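4-hydroxy-tetrahydrodipicolinate synthase (Aquifex aeolicus, PDB 2EHH) probably catalyses the condensation of pyruvate with aspartate semialdehyde to 4-hydroxy-tetrahydrodipicolinate, a step of lysine biosynthesis by the diaminopimelate pathway. Local coordinates at residues Val18-Leu23 / Glu56-Phe61; Ile38-Thr43 / Ile70-Gly75; Ile130-Pro135 / Ala159-Thr164; Cys139-Val144 / Met167-Glu172. All coordinates share one frame; numbering follows the deposited sequence.

Interaction 1 of 4, residues Val18-Leu23 / Glu56-Phe61; sequences VDYEAL and EKVIEF
Tyr20 is the main bump of this contact, and its ring lies in a groove lined by Lys57, Val58 and Phe61. Its edge meets the face of Phe61: CD1 of Tyr20 stands 3.7 Å above the Phe61 plane, over the ring centre, and the two planes meet at 66°, a T-shaped pair. The faces of the Tyr20 ring are also used. Val18 CG1 presses on one, and on the opposite face Lys57 NZ lies 4.4 Å from the ring centroid in a cation-pi contact. Lysine suits this place because its bent chain gives apolar carbon first and charge last: Lys57 CG touches the Tyr20 OH at 3.0 Å before the chain folds back over the ring. Phe61 reaches across because its CG is anti to the backbone N (chi1 176°). Leu23 CD2 lies at the edge of that ring, 3.9 Å from Phe61 CE2, while Leu23 CD1 touches Phe61 CD2 at 3.7 Å. The forked Val58 fills the hollow between Leu23 and Val18, CG1 against Leu23 CD1 at 3.9 Å and CG2 against Val18 CG1 at 4.0 Å. Asp19, the N-cap of helix 20-31, accepts from Ala22 N through OD1 and so fixes the first turn that carries Tyr20. Such aromatic and aliphatic interlocking joins neighbouring helices in the outer ring of a TIM barrel, here 20-31 and 52-66, which flank strand 37-40 in the chain.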
loop_
_atom_site.group_PDB
_atom_site.type_symbol
_atom_site.label_atom_id
_atom_site.label_comp_id
_atom_site.label_asym_id
_atom_site.label_seq_id
_atom_site.Cartn_x
_atom_site.Cartn_y
_atom_site.Cartn_z
ATOM N N VAL A 18 23.601 -6.121 -29.396
ATOM C CA VAL A 18 22.699 -7.262 -29.320
ATOM C C VAL A 18 23.439 -8.474 -29.886
ATOM O O VAL A 18 23.984 -8.410 -30.989
ATOM C CB VAL A 18 21.415 -7.031 -30.145
ATOM C CG1 VAL A 18 20.612 -8.322 -30.229
ATOM C CG2 VAL A 18 20.580 -5.930 -29.509
ATOM N N ASP A 19 23.456 -9.564 -29.122
ATOM C CA ASP A 19 24.129 -10.808 -29.512
ATOM C C ASP A 19 23.172 -11.676 -30.336
ATOM O O ASP A 19 22.491 -12.550 -29.799
ATOM C CB ASP A 19 24.567 -11.563 -28.254
ATOM C CG ASP A 19 25.438 -12.769 -28.557
ATOM O OD1 ASP A 19 25.479 -13.213 -29.723
ATOM O OD2 ASP A 19 26.074 -13.282 -27.613
ATOM N N TYR A 20 23.135 -11.437 -31.643
ATOM C CA TYR A 20 22.242 -12.171 -32.528
ATOM C C TYR A 20 22.455 -13.676 -32.638
ATOM O O TYR A 20 21.493 -14.419 -32.820
ATOM C CB TYR A 20 22.252 -11.520 -33.910
ATOM C CG TYR A 20 21.543 -10.190 -33.893
ATOM C CD1 TYR A 20 20.151 -10.125 -33.837
ATOM C CD2 TYR A 20 22.261 -8.996 -33.841
ATOM C CE1 TYR A 20 19.492 -8.905 -33.723
ATOM C CE2 TYR A 20 21.612 -7.772 -33.725
ATOM C CZ TYR A 20 20.227 -7.734 -33.664
ATOM O OH TYR A 20 19.582 -6.529 -33.531
ATOM N N GLU A 21 23.692 -14.145 -32.528
ATOM C CA GLU A 21 23.910 -15.582 -32.614
ATOM C C GLU A 21 23.317 -16.258 -31.379
ATOM O O GLU A 21 22.754 -17.348 -31.467
ATOM C CB GLU A 21 25.402 -15.901 -32.761
ATOM C CG GLU A 21 26.294 -15.346 -31.678
ATOM C CD GLU A 21 27.756 -15.331 -32.098
ATOM O OE1 GLU A 21 28.096 -14.568 -33.034
ATOM O OE2 GLU A 21 28.561 -16.083 -31.503
ATOM N N ALA A 22 23.421 -15.601 -30.230
ATOM C CA ALA A 22 22.861 -16.155 -29.000
ATOM C C ALA A 22 21.333 -16.096 -29.067
ATOM O O ALA A 22 20.647 -17.017 -28.624
ATOM C CB ALA A 22 23.366 -15.377 -27.791
ATOM N N LEU A 23 20.807 -15.008 -29.622
ATOM C CA LEU A 23 19.360 -14.839 -29.745
ATOM C C LEU A 23 18.843 -15.941 -30.662
ATOM O O LEU A 23 17.820 -16.563 -30.390
ATOM C CB LEU A 23 19.030 -13.466 -30.340
ATOM C CG LEU A 23 17.615 -12.897 -30.162
ATOM C CD1 LEU A 23 17.499 -11.595 -30.937
ATOM C CD2 LEU A 23 16.572 -13.876 -30.645
ATOM N N GLU A 56 13.367 -2.766 -33.535
ATOM C CA GLU A 56 12.906 -3.212 -34.840
ATOM C C GLU A 56 13.789 -4.298 -35.444
ATOM O O GLU A 56 13.290 -5.197 -36.118
ATOM C CB GLU A 56 12.750 -2.019 -35.796
ATOM C CG GLU A 56 13.962 -1.143 -35.990
ATOM C CD GLU A 56 13.598 0.195 -36.628
ATOM O OE1 GLU A 56 12.478 0.316 -37.177
ATOM O OE2 GLU A 56 14.433 1.124 -36.582
ATOM N N LYS A 57 15.090 -4.243 -35.175
ATOM C CA LYS A 57 16.014 -5.245 -35.702
ATOM C C LYS A 57 15.792 -6.604 -35.026
ATOM O O LYS A 57 15.818 -7.650 -35.682
ATOM C CB LYS A 57 17.459 -4.792 -35.489
ATOM C CG LYS A 57 18.512 -5.666 -36.164
ATOM C CD LYS A 57 18.414 -5.611 -37.687
ATOM C CE LYS A 57 19.603 -6.300 -38.352
ATOM N NZ LYS A 57 19.820 -7.695 -37.864
ATOM N N VAL A 58 15.577 -6.589 -33.715
ATOM C CA VAL A 58 15.349 -7.828 -32.978
ATOM C C VAL A 58 14.033 -8.476 -33.393
ATOM O O VAL A 58 13.961 -9.693 -33.568
ATOM C CB VAL A 58 15.345 -7.578 -31.451
ATOM C CG1 VAL A 58 14.747 -8.774 -30.717
ATOM C CG2 VAL A 58 16.772 -7.340 -30.973
ATOM N N ILE A 59 12.993 -7.664 -33.549
ATOM C CA ILE A 59 11.693 -8.178 -33.950
ATOM C C ILE A 59 11.801 -8.792 -35.347
ATOM O O ILE A 59 11.392 -9.930 -35.578
ATOM C CB ILE A 59 10.632 -7.057 -33.959
ATOM C CG1 ILE A 59 10.424 -6.529 -32.533
ATOM C CG2 ILE A 59 9.311 -7.584 -34.518
ATOM C CD1 ILE A 59 9.577 -5.259 -32.459
ATOM N N GLU A 60 12.367 -8.033 -36.275
ATOM C CA GLU A 60 12.532 -8.501 -37.644
ATOM C C GLU A 60 13.357 -9.790 -37.672
ATOM O O GLU A 60 13.033 -10.737 -38.393
ATOM C CB GLU A 60 13.199 -7.402 -38.470
ATOM C CG GLU A 60 13.450 -7.751 -39.915
ATOM C CD GLU A 60 13.904 -6.546 -40.715
ATOM O OE1 GLU A 60 14.854 -5.863 -40.272
ATOM O OE2 GLU A 60 13.313 -6.287 -41.784
ATOM N N PHE A 61 14.412 -9.828 -36.865
ATOM C CA PHE A 61 15.286 -10.997 -36.778
ATOM C C PHE A 61 14.559 -12.227 -36.223
ATOM O O PHE A 61 14.693 -13.334 -36.746
ATOM C CB PHE A 61 16.487 -10.685 -35.881
ATOM C CG PHE A 61 17.395 -11.859 -35.647
ATOM C CD1 PHE A 61 18.325 -12.239 -36.608
ATOM C CD2 PHE A 61 17.309 -12.598 -34.473
ATOM C CE1 PHE A 61 19.160 -13.336 -36.399
ATOM C CE2 PHE A 61 18.138 -13.697 -34.256
ATOM C CZ PHE A 61 19.065 -14.066 -35.219
#

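Interaction 2 of 4, residues Ile38-Thr43 / Ile70-Gly75; sequences ILVCGT and IKVIAG
Strands 38-40 and 71-75 run parallel, Ile38, Leu39 and Val40 facing Val72, Ile73 and Ala74; their axes are 4.7 Å apart at closest and 26° from parallel, the twist expected of a closed barrel. Four backbone hydrogen bonds pass back and forth: Ile38 N to Lys71 O, Ile73 N to Ile38 O at 2.8 Å and almost straight, Val40 N to Ile73 O, and Gly75 N to Val40 O. Beyond Val40 the chain turns at Cys41, whose phi is positive (67°), and Cys41 O lies 3.6 Å from Gly75 CA. A beta carbon on Gly75 would run into that oxygen, which explains the glycine. Leu39 and Ile73 share the inner face, where Leu39 CD1 meets Ile73 CG2 at 4.0 Å and Ile6 and Ala8 of strand 4-8 add to the barrel core. On the outer face the beta-branched Ile38, Val40 and Val72 suit a strand and fill the layer under the helices, while small Ala74 admits Ile59 of helix 52-66. There Val40 CG2 approaches Val72 CG1 at 4.4 Å. Thr43, just past the strand, probably belongs to the catalytic proton relay, and its hydroxyl makes a weak hydrogen bond to Tyr106 of a second subunit. Strand 37-40, helix 52-66 and strand 71-75 together form a beta-alpha-beta crossover, the connection that the TIM barrel repeats around its ring.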
loop_
_atom_site.group_PDB
_atom_site.type_symbol
_atom_site.label_atom_id
_atom_site.label_comp_id
_atom_site.label_asym_id
_atom_site.label_seq_id
_atom_site.Cartn_x
_atom_site.Cartn_y
_atom_site.Cartn_z
ATOM N N ILE A 38 7.172 -16.863 -28.543
ATOM C CA ILE A 38 8.252 -16.096 -27.957
ATOM C C ILE A 38 7.896 -14.622 -27.998
ATOM O O ILE A 38 7.435 -14.108 -29.018
ATOM C CB ILE A 38 9.583 -16.299 -28.720
ATOM C CG1 ILE A 38 10.007 -17.766 -28.649
ATOM C CG2 ILE A 38 10.671 -15.420 -28.116
ATOM C CD1 ILE A 38 11.289 -18.062 -29.389
ATOM N N LEU A 39 8.081 -13.959 -26.864
ATOM C CA LEU A 39 7.835 -12.530 -26.757
ATOM C C LEU A 39 9.211 -11.892 -26.750
ATOM O O LEU A 39 10.012 -12.153 -25.850
ATOM C CB LEU A 39 7.121 -12.191 -25.445
ATOM C CG LEU A 39 7.235 -10.732 -24.987
ATOM C CD1 LEU A 39 6.512 -9.824 -25.964
ATOM C CD2 LEU A 39 6.658 -10.584 -23.585
ATOM N N VAL A 40 9.499 -11.077 -27.758
ATOM C CA VAL A 40 10.792 -10.408 -27.822
ATOM C C VAL A 40 10.633 -8.918 -27.534
ATOM O O VAL A 40 9.600 -8.322 -27.835
ATOM C CB VAL A 40 11.456 -10.592 -29.208
ATOM C CG1 VAL A 40 11.782 -12.058 -29.429
ATOM C CG2 VAL A 40 10.531 -10.088 -30.304
ATOM N N CYS A 41 11.658 -8.330 -26.928
ATOM C CA CYS A 41 11.649 -6.912 -26.596
ATOM C C CYS A 41 10.640 -6.538 -25.528
ATOM O O CYS A 41 10.051 -5.461 -25.576
ATOM C CB CYS A 41 11.401 -6.080 -27.850
ATOM S SG CYS A 41 12.687 -6.316 -29.060
ATOM N N GLY A 42 10.442 -7.438 -24.572
ATOM C CA GLY A 42 9.536 -7.156 -23.477
ATOM C C GLY A 42 10.379 -6.664 -22.312
ATOM O O GLY A 42 11.577 -6.403 -22.473
ATOM N N THR A 43 9.772 -6.544 -21.138
ATOM C CA THR A 43 10.496 -6.088 -19.955
ATOM C C THR A 43 11.662 -7.026 -19.665
ATOM O O THR A 43 12.769 -6.590 -19.339
ATOM C CB THR A 43 9.578 -6.068 -18.722
ATOM O OG1 THR A 43 8.398 -5.319 -19.026
ATOM C CG2 THR A 43 10.288 -5.432 -17.536
ATOM N N ILE A 70 7.086 -21.211 -34.506
ATOM C CA ILE A 70 6.547 -20.815 -33.209
ATOM C C ILE A 70 6.090 -19.374 -33.375
ATOM O O ILE A 70 6.647 -18.634 -34.188
ATOM C CB ILE A 70 7.610 -20.880 -32.099
ATOM C CG1 ILE A 70 8.829 -20.054 -32.507
ATOM C CG2 ILE A 70 7.985 -22.330 -31.818
ATOM C CD1 ILE A 70 9.951 -20.096 -31.506
ATOM N N LYS A 71 5.073 -18.973 -32.624
ATOM C CA LYS A 71 4.578 -17.609 -32.734
ATOM C C LYS A 71 5.600 -16.607 -32.202
ATOM O O LYS A 71 6.396 -16.915 -31.310
ATOM C CB LYS A 71 3.265 -17.456 -31.967
ATOM C CG LYS A 71 2.122 -18.325 -32.471
ATOM C CD LYS A 71 1.691 -17.929 -33.871
ATOM C CE LYS A 71 0.376 -18.601 -34.252
ATOM N NZ LYS A 71 -0.742 -18.207 -33.337
ATOM N N VAL A 72 5.579 -15.410 -32.772
ATOM C CA VAL A 72 6.475 -14.352 -32.353
ATOM C C VAL A 72 5.628 -13.148 -31.994
ATOM O O VAL A 72 4.880 -12.633 -32.826
ATOM C CB VAL A 72 7.470 -13.948 -33.466
ATOM C CG1 VAL A 72 8.320 -12.770 -32.996
ATOM C CG2 VAL A 72 8.364 -15.130 -33.825
ATOM N N ILE A 73 5.731 -12.730 -30.736
ATOM C CA ILE A 73 5.005 -11.572 -30.233
ATOM C C ILE A 73 6.047 -10.486 -29.977
ATOM O O ILE A 73 7.086 -10.736 -29.365
ATOM C CB ILE A 73 4.276 -11.895 -28.906
ATOM C CG1 ILE A 73 3.328 -13.085 -29.106
ATOM C CG2 ILE A 73 3.486 -10.683 -28.437
ATOM C CD1 ILE A 73 2.681 -13.594 -27.821
ATOM N N ALA A 74 5.771 -9.277 -30.439
ATOM C CA ALA A 74 6.715 -8.187 -30.260
ATOM C C ALA A 74 6.270 -7.155 -29.233
ATOM O O ALA A 74 5.117 -6.721 -29.231
ATOM C CB ALA A 74 6.968 -7.502 -31.595
ATOM N N GLY A 75 7.194 -6.777 -28.354
ATOM C CA GLY A 75 6.901 -5.758 -27.367
ATOM C C GLY A 75 7.047 -4.468 -28.148
ATOM O O GLY A 75 8.145 -4.144 -28.602
#

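Interaction 3 of 4, residues Ile130-Pro135 / Ala159-Thr164; sequences IIYNIP and ASKEST
Lys161 and Tyr132 lie side by side on one face of a parallel strand pair, pointing the same way. Lys161 CB starts 3.8 Å from Tyr132 CD1 and is also close to the carbonyl oxygen of Ile131. With CG anti to the backbone N (chi1 175°) and every later torsion extended, the chain keeps beside the tyrosine: CG nears CD1 and CE1, CD lies over the ring face 3.7 Å from its centroid in a CH-pi contact, and CE passes CE1 at 3.6 Å. NZ ends 3.3 Å from Tyr132 OH. Ile134 CG2 covers the opposite ring face, and Ser163 OG, hydrogen-bonded to Gly186 O, sits at the ring edge. These strands are neighbours in the eight-stranded TIM barrel, and their inner face carries the probable catalytic pair: Lys161 as Schiff-base former with the substrate, Tyr132 as proton donor and acceptor. Thr43 of the same chain and Tyr106 of a second subunit also pack on the tyrosine. Backbone bonds run from Ile131 N to Ala159 O, Lys161 N to Ile131 O, Asn133 N to Lys161 O and Ser163 N to Asn133 O. On the outer face Asn133 ND2 meets Glu162 OE1 at 3.0 Å on the syn side of the carboxylate, 21° out of its plane. OE1 also forms a salt bridge with Arg169 NE, while OE2 accepts from Ser160 OG at 2.6 Å. An alanine in place of Glu162 would probably leave the Ser160 hydroxyl and the Asn133 amide without this acceptor and deprive Arg169 NE of this bridge. Ile134 CD1 rests on Ser163 CB at 3.6 Å.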
loop_
_atom_site.group_PDB
_atom_site.type_symbol
_atom_site.label_atom_id
_atom_site.label_comp_id
_atom_site.label_asym_id
_atom_site.label_seq_id
_atom_site.Cartn_x
_atom_site.Cartn_y
_atom_site.Cartn_z
ATOM N N ILE A 130 -2.015 -7.496 -27.474
ATOM C CA ILE A 130 -2.147 -8.002 -26.113
ATOM C C ILE A 130 -1.817 -6.862 -25.157
ATOM O O ILE A 130 -0.717 -6.312 -25.197
ATOM C CB ILE A 130 -1.153 -9.151 -25.814
ATOM C CG1 ILE A 130 -1.285 -10.254 -26.864
ATOM C CG2 ILE A 130 -1.419 -9.719 -24.412
ATOM C CD1 ILE A 130 -0.285 -11.390 -26.693
ATOM N N ILE A 131 -2.773 -6.499 -24.313
ATOM C CA ILE A 131 -2.548 -5.445 -23.334
ATOM C C ILE A 131 -1.633 -6.017 -22.251
ATOM O O ILE A 131 -1.754 -7.188 -21.883
ATOM C CB ILE A 131 -3.879 -5.002 -22.686
ATOM C CG1 ILE A 131 -4.735 -4.269 -23.720
ATOM C CG2 ILE A 131 -3.603 -4.103 -21.479
ATOM C CD1 ILE A 131 -6.164 -4.010 -23.256
ATOM N N TYR A 132 -0.711 -5.205 -21.745
ATOM C CA TYR A 132 0.187 -5.675 -20.697
ATOM C C TYR A 132 0.007 -4.805 -19.460
ATOM O O TYR A 132 0.431 -3.649 -19.431
ATOM C CB TYR A 132 1.645 -5.640 -21.183
ATOM C CG TYR A 132 2.661 -6.090 -20.152
ATOM C CD1 TYR A 132 2.285 -6.875 -19.062
ATOM C CD2 TYR A 132 4.013 -5.757 -20.287
ATOM C CE1 TYR A 132 3.223 -7.318 -18.134
ATOM C CE2 TYR A 132 4.958 -6.201 -19.361
ATOM C CZ TYR A 132 4.553 -6.981 -18.291
ATOM O OH TYR A 132 5.481 -7.448 -17.386
ATOM N N ASN A 133 -0.640 -5.376 -18.447
ATOM C CA ASN A 133 -0.910 -4.671 -17.199
ATOM C C ASN A 133 0.034 -5.140 -16.101
ATOM O O ASN A 133 0.051 -6.321 -15.750
ATOM C CB ASN A 133 -2.364 -4.917 -16.770
ATOM C CG ASN A 133 -2.753 -4.138 -15.521
ATOM O OD1 ASN A 133 -2.723 -2.905 -15.509
ATOM N ND2 ASN A 133 -3.134 -4.857 -14.468
ATOM N N ILE A 134 0.826 -4.214 -15.569
ATOM C CA ILE A 134 1.758 -4.529 -14.494
ATOM C C ILE A 134 1.950 -3.280 -13.638
ATOM O O ILE A 134 2.968 -2.588 -13.713
ATOM C CB ILE A 134 3.118 -5.046 -15.040
ATOM C CG1 ILE A 134 4.057 -5.352 -13.869
ATOM C CG2 ILE A 134 3.725 -4.038 -16.020
ATOM C CD1 ILE A 134 5.170 -6.336 -14.206
ATOM N N PRO A 135 0.946 -2.975 -12.807
ATOM C CA PRO A 135 0.941 -1.817 -11.914
ATOM C C PRO A 135 2.210 -1.655 -11.072
ATOM O O PRO A 135 2.637 -0.530 -10.810
ATOM C CB PRO A 135 -0.300 -2.053 -11.051
ATOM C CG PRO A 135 -1.220 -2.767 -11.990
ATOM C CD PRO A 135 -0.300 -3.753 -12.666
ATOM N N ALA A 159 -6.341 -9.838 -26.007
ATOM C CA ALA A 159 -5.866 -10.444 -24.773
ATOM C C ALA A 159 -5.176 -9.461 -23.844
ATOM O O ALA A 159 -4.955 -8.301 -24.192
ATOM C CB ALA A 159 -4.918 -11.577 -25.102
ATOM N N SER A 160 -4.851 -9.941 -22.651
ATOM C CA SER A 160 -4.147 -9.131 -21.670
ATOM C C SER A 160 -3.191 -9.986 -20.855
ATOM O O SER A 160 -3.549 -11.076 -20.401
ATOM C CB SER A 160 -5.126 -8.443 -20.716
ATOM O OG SER A 160 -4.418 -7.655 -19.766
ATOM N N LYS A 161 -1.963 -9.501 -20.698
ATOM C CA LYS A 161 -0.974 -10.188 -19.885
ATOM C C LYS A 161 -1.137 -9.524 -18.529
ATOM O O LYS A 161 -0.846 -8.332 -18.372
ATOM C CB LYS A 161 0.441 -9.945 -20.404
ATOM C CG LYS A 161 1.521 -10.542 -19.510
ATOM C CD LYS A 161 2.926 -10.119 -19.961
ATOM C CE LYS A 161 3.995 -10.697 -19.038
ATOM N NZ LYS A 161 5.348 -10.116 -19.294
ATOM N N GLU A 162 -1.606 -10.290 -17.554
ATOM C CA GLU A 162 -1.848 -9.751 -16.226
ATOM C C GLU A 162 -0.807 -10.113 -15.173
ATOM O O GLU A 162 -0.750 -11.250 -14.703
ATOM C CB GLU A 162 -3.232 -10.192 -15.739
ATOM C CG GLU A 162 -4.401 -9.591 -16.506
ATOM C CD GLU A 162 -4.534 -8.088 -16.291
ATOM O OE1 GLU A 162 -4.171 -7.607 -15.192
ATOM O OE2 GLU A 162 -5.020 -7.393 -17.209
ATOM N N SER A 163 0.029 -9.141 -14.825
ATOM C CA SER A 163 1.034 -9.325 -13.787
ATOM C C SER A 163 0.427 -8.605 -12.592
ATOM O O SER A 163 0.783 -7.462 -12.295
ATOM C CB SER A 163 2.361 -8.665 -14.168
ATOM O OG SER A 163 2.933 -9.293 -15.298
ATOM N N THR A 164 -0.516 -9.278 -11.941
ATOM C CA THR A 164 -1.234 -8.749 -10.784
ATOM C C THR A 164 -1.511 -9.880 -9.799
ATOM O O THR A 164 -1.799 -11.001 -10.206
ATOM C CB THR A 164 -2.607 -8.153 -11.197
ATOM O OG1 THR A 164 -3.394 -7.890 -10.026
ATOM C CG2 THR A 164 -3.373 -9.137 -12.076
#

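Interaction 4 of 4, residues Cys139-Val144 / Met167-Glu172; sequences CVEISV and MDRISE
Arg169 of helix 167-177, which follows strand 157-162 of the TIM barrel, reaches Glu141 and Ile142 in the loop between helices 135-138 and 144-153. Its chain is extended from CG to NE, with CG anti to the backbone N (chi1 174°), a shape that carries the guanidinium across to the loop. There it is used in two directions. In its plane, NH1 and NH2 grip one atom end-on: each lies 3.0 Å from Ile142 O, so a single carbonyl oxygen takes two N-H groups. Above one face, the carboxylate of Glu141 stacks nearly parallel, its plane 8° from that of the guanidinium, with OE1 3.5 Å from Arg169 NE. No N-H points at this oxygen, so the salt bridge is one of charge alone; OE1 takes a hydrogen bond from Asn133 ND2, while Arg169 NE is paired with Glu162. Arginine suits the site because its flat, multiply donating head can serve edge and face together. A leucine here would probably leave Ile142 O without both these donors and set two glutamates near each other without the positive charge between them. Ser143, the N-cap of helix 144-153, turns its hydroxyl to Thr146 N. Beyond it Val144 slides past the arginine in the opposite direction, CG2 lying 4.0 Å from NH1. The same valine crosses Glu172 at about a right angle, with Val144 CG1 4.0 Å from Glu172 CG.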
loop_
_atom_site.group_PDB
_atom_site.type_symbol
_atom_site.label_atom_id
_atom_site.label_comp_id
_atom_site.label_asym_id
_atom_site.label_seq_id
_atom_site.Cartn_x
_atom_site.Cartn_y
_atom_site.Cartn_z
ATOM N N CYS A 139 3.052 1.839 -12.386
ATOM C CA CYS A 139 2.527 2.734 -11.373
ATOM C C CYS A 139 1.134 3.294 -11.715
ATOM O O CYS A 139 0.748 4.380 -11.276
ATOM C CB CYS A 139 3.566 3.829 -11.082
ATOM S SG CYS A 139 4.437 3.506 -9.508
ATOM N N VAL A 140 0.384 2.519 -12.497
ATOM C CA VAL A 140 -0.988 2.848 -12.890
ATOM C C VAL A 140 -1.627 1.540 -13.357
ATOM O O VAL A 140 -0.923 0.605 -13.725
ATOM C CB VAL A 140 -1.050 3.876 -14.054
ATOM C CG1 VAL A 140 -0.722 3.200 -15.383
ATOM C CG2 VAL A 140 -2.434 4.515 -14.105
ATOM N N GLU A 141 -2.952 1.460 -13.333
ATOM C CA GLU A 141 -3.624 0.240 -13.775
ATOM C C GLU A 141 -4.793 0.539 -14.698
ATOM O O GLU A 141 -5.561 1.476 -14.469
ATOM C CB GLU A 141 -4.115 -0.574 -12.572
ATOM C CG GLU A 141 -5.001 -1.769 -12.938
ATOM C CD GLU A 141 -5.130 -2.775 -11.807
ATOM O OE1 GLU A 141 -4.514 -3.862 -11.893
ATOM O OE2 GLU A 141 -5.839 -2.475 -10.823
ATOM N N ILE A 142 -4.912 -0.251 -15.759
ATOM C CA ILE A 142 -6.008 -0.076 -16.696
ATOM C C ILE A 142 -7.201 -0.807 -16.075
ATOM O O ILE A 142 -7.126 -2.000 -15.776
ATOM C CB ILE A 142 -5.644 -0.659 -18.078
ATOM C CG1 ILE A 142 -6.755 -0.349 -19.085
ATOM C CG2 ILE A 142 -5.368 -2.150 -17.966
ATOM C CD1 ILE A 142 -6.356 -0.620 -20.541
ATOM N N SER A 143 -8.290 -0.080 -15.851
ATOM C CA SER A 143 -9.477 -0.666 -15.228
ATOM C C SER A 143 -10.156 -1.681 -16.134
ATOM O O SER A 143 -9.971 -1.670 -17.352
ATOM C CB SER A 143 -10.488 0.421 -14.876
ATOM O OG SER A 143 -11.154 0.865 -16.046
ATOM N N VAL A 144 -10.952 -2.557 -15.539
ATOM C CA VAL A 144 -11.658 -3.551 -16.330
ATOM C C VAL A 144 -12.679 -2.823 -17.212
ATOM O O VAL A 144 -12.944 -3.239 -18.341
ATOM C CB VAL A 144 -12.348 -4.593 -15.421
ATOM C CG1 VAL A 144 -13.093 -5.620 -16.269
ATOM C CG2 VAL A 144 -11.289 -5.296 -14.561
ATOM N N MET A 167 -6.516 -11.984 -7.804
ATOM C CA MET A 167 -7.300 -12.976 -8.542
ATOM C C MET A 167 -8.689 -12.444 -8.864
ATOM O O MET A 167 -9.294 -12.823 -9.866
ATOM C CB MET A 167 -7.428 -14.278 -7.743
ATOM C CG MET A 167 -6.101 -14.981 -7.488
ATOM S SD MET A 167 -5.221 -15.432 -9.008
ATOM C CE MET A 167 -4.104 -14.014 -9.183
ATOM N N ASP A 168 -9.196 -11.566 -8.008
ATOM C CA ASP A 168 -10.514 -10.983 -8.221
ATOM C C ASP A 168 -10.564 -10.202 -9.527
ATOM O O ASP A 168 -11.603 -10.141 -10.185
ATOM C CB ASP A 168 -10.864 -10.052 -7.073
ATOM C CG ASP A 168 -12.146 -10.434 -6.400
ATOM O OD1 ASP A 168 -13.202 -10.426 -7.080
ATOM O OD2 ASP A 168 -12.092 -10.746 -5.191
ATOM N N ARG A 169 -9.447 -9.582 -9.890
ATOM C CA ARG A 169 -9.392 -8.826 -11.134
ATOM C C ARG A 169 -9.485 -9.817 -12.294
ATOM O O ARG A 169 -10.154 -9.559 -13.291
ATOM C CB ARG A 169 -8.087 -8.029 -11.216
ATOM C CG ARG A 169 -7.878 -7.310 -12.544
ATOM C CD ARG A 169 -6.539 -6.588 -12.557
ATOM N NE ARG A 169 -6.158 -6.173 -13.903
ATOM C CZ ARG A 169 -6.595 -5.075 -14.507
ATOM N NH1 ARG A 169 -7.437 -4.255 -13.887
ATOM N NH2 ARG A 169 -6.186 -4.797 -15.744
ATOM N N ILE A 170 -8.817 -10.957 -12.157
ATOM C CA ILE A 170 -8.862 -11.974 -13.199
ATOM C C ILE A 170 -10.317 -12.444 -13.363
ATOM O O ILE A 170 -10.819 -12.576 -14.484
ATOM C CB ILE A 170 -7.958 -13.184 -12.844
ATOM C CG1 ILE A 170 -6.515 -12.711 -12.614
ATOM C CG2 ILE A 170 -8.011 -14.225 -13.951
ATOM C CD1 ILE A 170 -5.915 -11.907 -13.771
ATOM N N SER A 171 -10.996 -12.692 -12.247
ATOM C CA SER A 171 -12.391 -13.125 -12.302
ATOM C C SER A 171 -13.226 -12.103 -13.053
ATOM O O SER A 171 -14.042 -12.452 -13.914
ATOM C CB SER A 171 -12.974 -13.290 -10.891
ATOM O OG SER A 171 -12.496 -14.467 -10.272
ATOM N N GLU A 172 -13.016 -10.834 -12.720
ATOM C CA GLU A 172 -13.759 -9.753 -13.343
ATOM C C GLU A 172 -13.531 -9.702 -14.851
ATOM O O GLU A 172 -14.480 -9.559 -15.618
ATOM C CB GLU A 172 -13.370 -8.421 -12.705
ATOM C CG GLU A 172 -14.419 -7.338 -12.856
ATOM C CD GLU A 172 -15.688 -7.619 -12.059
ATOM O OE1 GLU A 172 -15.601 -7.779 -10.819
ATOM O OE2 GLU A 172 -16.775 -7.675 -12.672
#

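Interactions 2 and 3 lie in the buried barrel, where regular strand-to-strand hydrogen bonds do most of the joining; the two meet inside it, Ile73 packing on Ile130, and at its end, where Thr43 of the loop touches Tyr132. Interactions 1 and 4 lie farther out, partly buried, on opposite sides of the chain's centre, and rely on side chains: aromatic and aliphatic interlocking in the first, charge and a carbonyl grip in the second. Each outer contact leans on an inner one. Helix 52-66 sets Val58 and Ile59 of interaction 1 against Cys41 and Ala74 of interaction 2, by packing alone. Between interactions 3 and 4 the tie is polar, with Glu162 OE1 2.8 Å from Arg169 NE.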